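Local coordinates for protein epoxide hydrolase (Aspergillus niger, PDB 3G02) that probably opens epoxide rings by adding water, giving vicinal diols, and is an enantioselective variant obtained by directed evolution, at residues A[159-170]-A[312-320]. The protein carries 9 engineered substitutions. Numbering follows the deposited sequence. Where two conformers were deposited one is given.
Engineered in segment 312-320: W318 (natural residue Thr), V319 (natural residue Thr). With FMT (formic acid), chain C.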
loop_
_atom_site.group_PDB
_atom_site.type_symbol
_atom_site.label_atom_id
_atom_site.label_comp_id
_atom_site.label_asym_id
_atom_site.label_seq_id
_atom_site.Cartn_x
_atom_site.Cartn_y
_atom_site.Cartn_z
ATOM N N PRO A 159 -9.676 -13.337 12.734
ATOM C CA PRO A 159 -9.358 -13.492 14.151
ATOM C C PRO A 159 -10.362 -12.710 15.019
ATOM O O PRO A 159 -11.235 -12.027 14.478
ATOM C CB PRO A 159 -7.943 -12.919 14.247
ATOM C CG PRO A 159 -7.889 -11.906 13.179
ATOM C CD PRO A 159 -8.741 -12.419 12.060
ATOM N N PRO A 160 -10.257 -12.819 16.357
ATOM C CA PRO A 160 -11.231 -12.154 17.229
ATOM C C PRO A 160 -11.366 -10.648 16.996
ATOM O O PRO A 160 -10.432 -9.995 16.521
ATOM C CB PRO A 160 -10.670 -12.405 18.632
ATOM C CG PRO A 160 -9.873 -13.645 18.496
ATOM C CD PRO A 160 -9.263 -13.578 17.134
ATOM N N LEU A 161 -12.530 -10.112 17.349
ATOM C CA LEU A 161 -12.781 -8.679 17.249
ATOM C C LEU A 161 -12.315 -7.917 18.485
ATOM O O LEU A 161 -12.063 -6.712 18.413
ATOM C CB LEU A 161 -14.272 -8.411 17.032
ATOM C CG LEU A 161 -14.948 -9.014 15.799
ATOM C CD1 LEU A 161 -16.430 -8.676 15.809
ATOM C CD2 LEU A 161 -14.296 -8.524 14.508
ATOM N N ASP A 162 -12.202 -8.622 19.609
ATOM C CA ASP A 162 -12.041 -7.983 20.920
ATOM C C ASP A 162 -10.637 -8.072 21.526
ATOM O O ASP A 162 -10.400 -7.571 22.633
ATOM C CB ASP A 162 -13.087 -8.533 21.905
ATOM C CG ASP A 162 -12.912 -10.024 22.195
ATOM O OD1 ASP A 162 -12.332 -10.752 21.361
ATOM O OD2 ASP A 162 -13.372 -10.474 23.268
ATOM N N LYS A 163 -9.712 -8.704 20.809
ATOM C CA LYS A 163 -8.331 -8.839 21.266
ATOM C C LYS A 163 -7.391 -8.996 20.080
ATOM O O LYS A 163 -7.809 -9.426 19.002
ATOM C CB LYS A 163 -8.170 -10.028 22.232
ATOM C CG LYS A 163 -8.623 -11.375 21.665
ATOM C CD LYS A 163 -8.269 -12.550 22.581
ATOM C CE LYS A 163 -6.907 -13.145 22.231
ATOM N NZ LYS A 163 -6.692 -14.481 22.863
ATOM N N ASP A 164 -6.129 -8.634 20.293
ATOM C CA ASP A 164 -5.081 -8.809 19.295
ATOM C C ASP A 164 -4.825 -10.303 19.081
ATOM O O ASP A 164 -5.138 -11.128 19.943
ATOM C CB ASP A 164 -3.812 -8.080 19.749
ATOM C CG ASP A 164 -2.821 -7.834 18.617
ATOM O OD1 ASP A 164 -3.174 -7.973 17.426
ATOM O OD2 ASP A 164 -1.660 -7.495 18.933
ATOM N N PHE A 165 -4.284 -10.641 17.916
ATOM C CA PHE A 165 -4.042 -12.029 17.530
ATOM C C PHE A 165 -2.776 -12.028 16.690
ATOM O O PHE A 165 -2.644 -11.219 15.769
ATOM C CB PHE A 165 -5.228 -12.547 16.713
ATOM C CG PHE A 165 -5.428 -14.044 16.776
ATOM C CD1 PHE A 165 -6.026 -14.640 17.889
ATOM C CD2 PHE A 165 -5.058 -14.849 15.705
ATOM C CE1 PHE A 165 -6.237 -16.022 17.934
ATOM C CE2 PHE A 165 -5.260 -16.227 15.740
ATOM C CZ PHE A 165 -5.851 -16.816 16.853
ATOM N N GLY A 166 -1.839 -12.914 17.011
ATOM C CA GLY A 166 -0.543 -12.915 16.345
ATOM C C GLY A 166 -0.100 -14.287 15.886
ATOM O O GLY A 166 -0.900 -15.221 15.826
ATOM N N LEU A 167 1.186 -14.395 15.579
ATOM C CA LEU A 167 1.753 -15.622 15.027
ATOM C C LEU A 167 1.708 -16.794 16.008
ATOM O O LEU A 167 1.404 -17.915 15.608
ATOM C CB LEU A 167 3.174 -15.377 14.503
ATOM C CG LEU A 167 3.262 -14.443 13.286
ATOM C CD1 LEU A 167 4.620 -13.775 13.178
ATOM C CD2 LEU A 167 2.916 -15.192 12.000
ATOM N N MET A 168 1.981 -16.526 17.284
ATOM C CA MET A 168 1.914 -17.569 18.312
ATOM C C MET A 168 0.496 -18.106 18.481
ATOM O O MET A 168 0.295 -19.305 18.689
ATOM C CB MET A 168 2.450 -17.054 19.651
ATOM C CG MET A 168 2.601 -18.136 20.722
ATOM S SD MET A 168 3.762 -19.440 20.248
ATOM C CE MET A 168 5.315 -18.553 20.268
ATOM N N ASP A 169 -0.485 -17.212 18.389
ATOM C CA ASP A 169 -1.892 -17.594 18.451
ATOM C C ASP A 169 -2.265 -18.525 17.297
ATOM O O ASP A 169 -2.992 -19.503 17.486
ATOM C CB ASP A 169 -2.782 -16.353 18.426
ATOM C CG ASP A 169 -2.625 -15.489 19.662
ATOM O OD1 ASP A 169 -2.720 -16.020 20.790
ATOM O OD2 ASP A 169 -2.415 -14.269 19.506
ATOM N N ASN A 170 -1.762 -18.210 16.104
ATOM C CA ASN A 170 -1.945 -19.071 14.944
ATOM C C ASN A 170 -1.353 -20.458 15.170
ATOM O O ASN A 170 -1.992 -21.471 14.864
ATOM C CB ASN A 170 -1.334 -18.431 13.695
ATOM C CG ASN A 170 -2.294 -17.484 12.989
ATOM O OD1 ASN A 170 -2.927 -17.860 12.007
ATOM N ND2 ASN A 170 -2.405 -16.257 13.486
ATOM N N ILE A 312 -4.694 -10.430 7.198
ATOM C CA ILE A 312 -3.448 -9.668 7.276
ATOM C C ILE A 312 -2.997 -9.320 8.699
ATOM O O ILE A 312 -1.970 -8.667 8.880
ATOM C CB ILE A 312 -3.479 -8.420 6.362
ATOM C CG1 ILE A 312 -4.626 -7.474 6.749
ATOM C CG2 ILE A 312 -3.575 -8.852 4.886
ATOM C CD1 ILE A 312 -4.567 -6.134 6.047
ATOM N N HIS A 313 -3.731 -9.805 9.702
ATOM C CA HIS A 313 -3.411 -9.504 11.105
ATOM C C HIS A 313 -1.978 -9.856 11.490
ATOM O O HIS A 313 -1.374 -9.181 12.324
ATOM C CB HIS A 313 -4.410 -10.170 12.072
ATOM C CG HIS A 313 -4.372 -11.672 12.069
ATOM N ND1 HIS A 313 -5.077 -12.433 11.160
ATOM C CD2 HIS A 313 -3.742 -12.551 12.885
ATOM C CE1 HIS A 313 -4.865 -13.715 11.404
ATOM N NE2 HIS A 313 -4.060 -13.814 12.447
ATOM N N THR A 314 -1.435 -10.900 10.874
ATOM C CA THR A 314 -0.106 -11.381 11.228
ATOM C C THR A 314 1.016 -10.461 10.768
ATOM O O THR A 314 2.117 -10.520 11.308
ATOM C CB THR A 314 0.167 -12.767 10.637
ATOM O OG1 THR A 314 -0.133 -12.736 9.241
ATOM C CG2 THR A 314 -0.699 -13.819 11.325
ATOM N N TYR A 315 0.749 -9.617 9.773
ATOM C CA TYR A 315 1.818 -8.806 9.194
ATOM C C TYR A 315 2.513 -7.877 10.184
ATOM O O TYR A 315 3.718 -7.681 10.098
ATOM C CB TYR A 315 1.322 -8.024 7.979
ATOM C CG TYR A 315 1.309 -8.856 6.724
ATOM C CD1 TYR A 315 0.267 -9.747 6.472
ATOM C CD2 TYR A 315 2.345 -8.766 5.794
ATOM C CE1 TYR A 315 0.253 -10.521 5.318
ATOM C CE2 TYR A 315 2.344 -9.537 4.639
ATOM C CZ TYR A 315 1.296 -10.414 4.410
ATOM O OH TYR A 315 1.278 -11.183 3.269
ATOM N N ARG A 316 1.761 -7.317 11.125
ATOM C CA ARG A 316 2.367 -6.415 12.111
ATOM C C ARG A 316 3.381 -7.123 13.014
ATOM O O ARG A 316 4.231 -6.468 13.614
ATOM C CB ARG A 316 1.310 -5.669 12.923
ATOM C CG ARG A 316 0.291 -6.542 13.620
ATOM C CD ARG A 316 -0.744 -5.654 14.256
ATOM N NE ARG A 316 -1.895 -6.367 14.801
ATOM C CZ ARG A 316 -3.002 -6.652 14.120
ATOM N NH1 ARG A 316 -3.110 -6.321 12.837
ATOM N NH2 ARG A 316 -4.002 -7.279 14.720
ATOM N N GLU A 317 3.298 -8.452 13.087
ATOM C CA GLU A 317 4.313 -9.261 13.773
ATOM C C GLU A 317 5.313 -9.896 12.803
ATOM O O GLU A 317 6.484 -10.079 13.144
ATOM C CB GLU A 317 3.660 -10.361 14.610
ATOM C CG GLU A 317 2.851 -9.859 15.790
ATOM C CD GLU A 317 2.539 -10.950 16.798
ATOM O OE1 GLU A 317 2.726 -12.143 16.468
ATOM O OE2 GLU A 317 2.109 -10.607 17.921
ATOM N N TRP A 318 4.853 -10.240 11.602
ATOM C CA TRP A 318 5.678 -10.984 10.644
ATOM C C TRP A 318 6.730 -10.127 9.933
ATOM O O TRP A 318 7.839 -10.599 9.675
ATOM C CB TRP A 318 4.784 -11.709 9.629
ATOM C CG TRP A 318 5.493 -12.691 8.725
ATOM C CD1 TRP A 318 6.193 -13.809 9.102
ATOM C CD2 TRP A 318 5.536 -12.656 7.295
ATOM N NE1 TRP A 318 6.676 -14.461 7.993
ATOM C CE2 TRP A 318 6.288 -13.776 6.871
ATOM C CE3 TRP A 318 5.015 -11.784 6.327
ATOM C CZ2 TRP A 318 6.533 -14.046 5.522
ATOM C CZ3 TRP A 318 5.263 -12.052 4.988
ATOM C CH2 TRP A 318 6.015 -13.177 4.598
ATOM N N VAL A 319 6.367 -8.884 9.620
ATOM C CA VAL A 319 7.272 -7.949 8.949
ATOM C C VAL A 319 8.558 -7.676 9.768
ATOM O O VAL A 319 9.657 -7.757 9.212
ATOM C CB VAL A 319 6.531 -6.647 8.511
ATOM C CG1 VAL A 319 7.510 -5.569 8.077
ATOM C CG2 VAL A 319 5.552 -6.951 7.383
ATOM N N PRO A 320 8.429 -7.380 11.084
ATOM C CA PRO A 320 9.621 -7.232 11.949
ATOM C C PRO A 320 10.580 -8.430 11.933
ATOM O O PRO A 320 11.792 -8.234 12.059
ATOM C CB PRO A 320 9.021 -7.068 13.350
ATOM C CG PRO A 320 7.682 -6.492 13.117
ATOM C CD PRO A 320 7.192 -7.148 11.864
HETATM C C FMT C . 3.636 -12.730 1.973
HETATM O O1 FMT C . 4.588 -13.258 1.408
HETATM O O2 FMT C . 3.473 -11.509 1.980
HETATM O O HOH W 1 0.187 -8.008 17.001
HETATM O O HOH W 2 -0.505 -9.725 14.948
HETATM O O HOH W 3 3.003 -14.057 18.302
#
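The N-terminal end of helix 167-180 in the alpha/beta hydrolase fold meets the short helix 315-318, whose Y315 is the predicted proton donor, and E317 binds that end directly. G166 is the N-cap residue and has no side chain; E317 OE1 lies 3.4 Å from its CA, where a beta carbon would clash. Extended beyond CG, E317 lets OE1 accept from L167 N at 2.9 Å, reached from above the carboxylate plane, while water 3 links OE1 to M168 N. From within the helix, D169 OD2 takes the G166 N-H with its anti lone pair.

H313 is held on several sides. N170 ND2 donates to H313 NE2 (3.1 Å, 165°) with amide and imidazole nearly coplanar, and gives its other hydrogen to G166 O, so both N-H groups are used and the amide cannot easily flip. H313 ND1 is bonded to R310 O, and P159 CG packs over one face of the ring, 3.8 Å from its centroid.

Farther out, the extended chain of R316 lays its guanidinium edge against D164, with NH2 2.9 Å from OD1 in a salt bridge; NH1 pairs with E47 of the second subunit. On the apolar side, the branches of L167 divide: CD2 rests on T314 CB and CG2, and CD1 reaches CB of the engineered W318 at 4.1 Å. W318 lies beside the predicted nucleophile D193, and Y315 OH donates to a bound formic acid.

Since H313 NE2 accepts from N170 and ND1 faces a carbonyl, the imidazole is probably neutral with its proton on ND1, while the carboxylate of E317 should be stabilised by the helix N-terminus it binds.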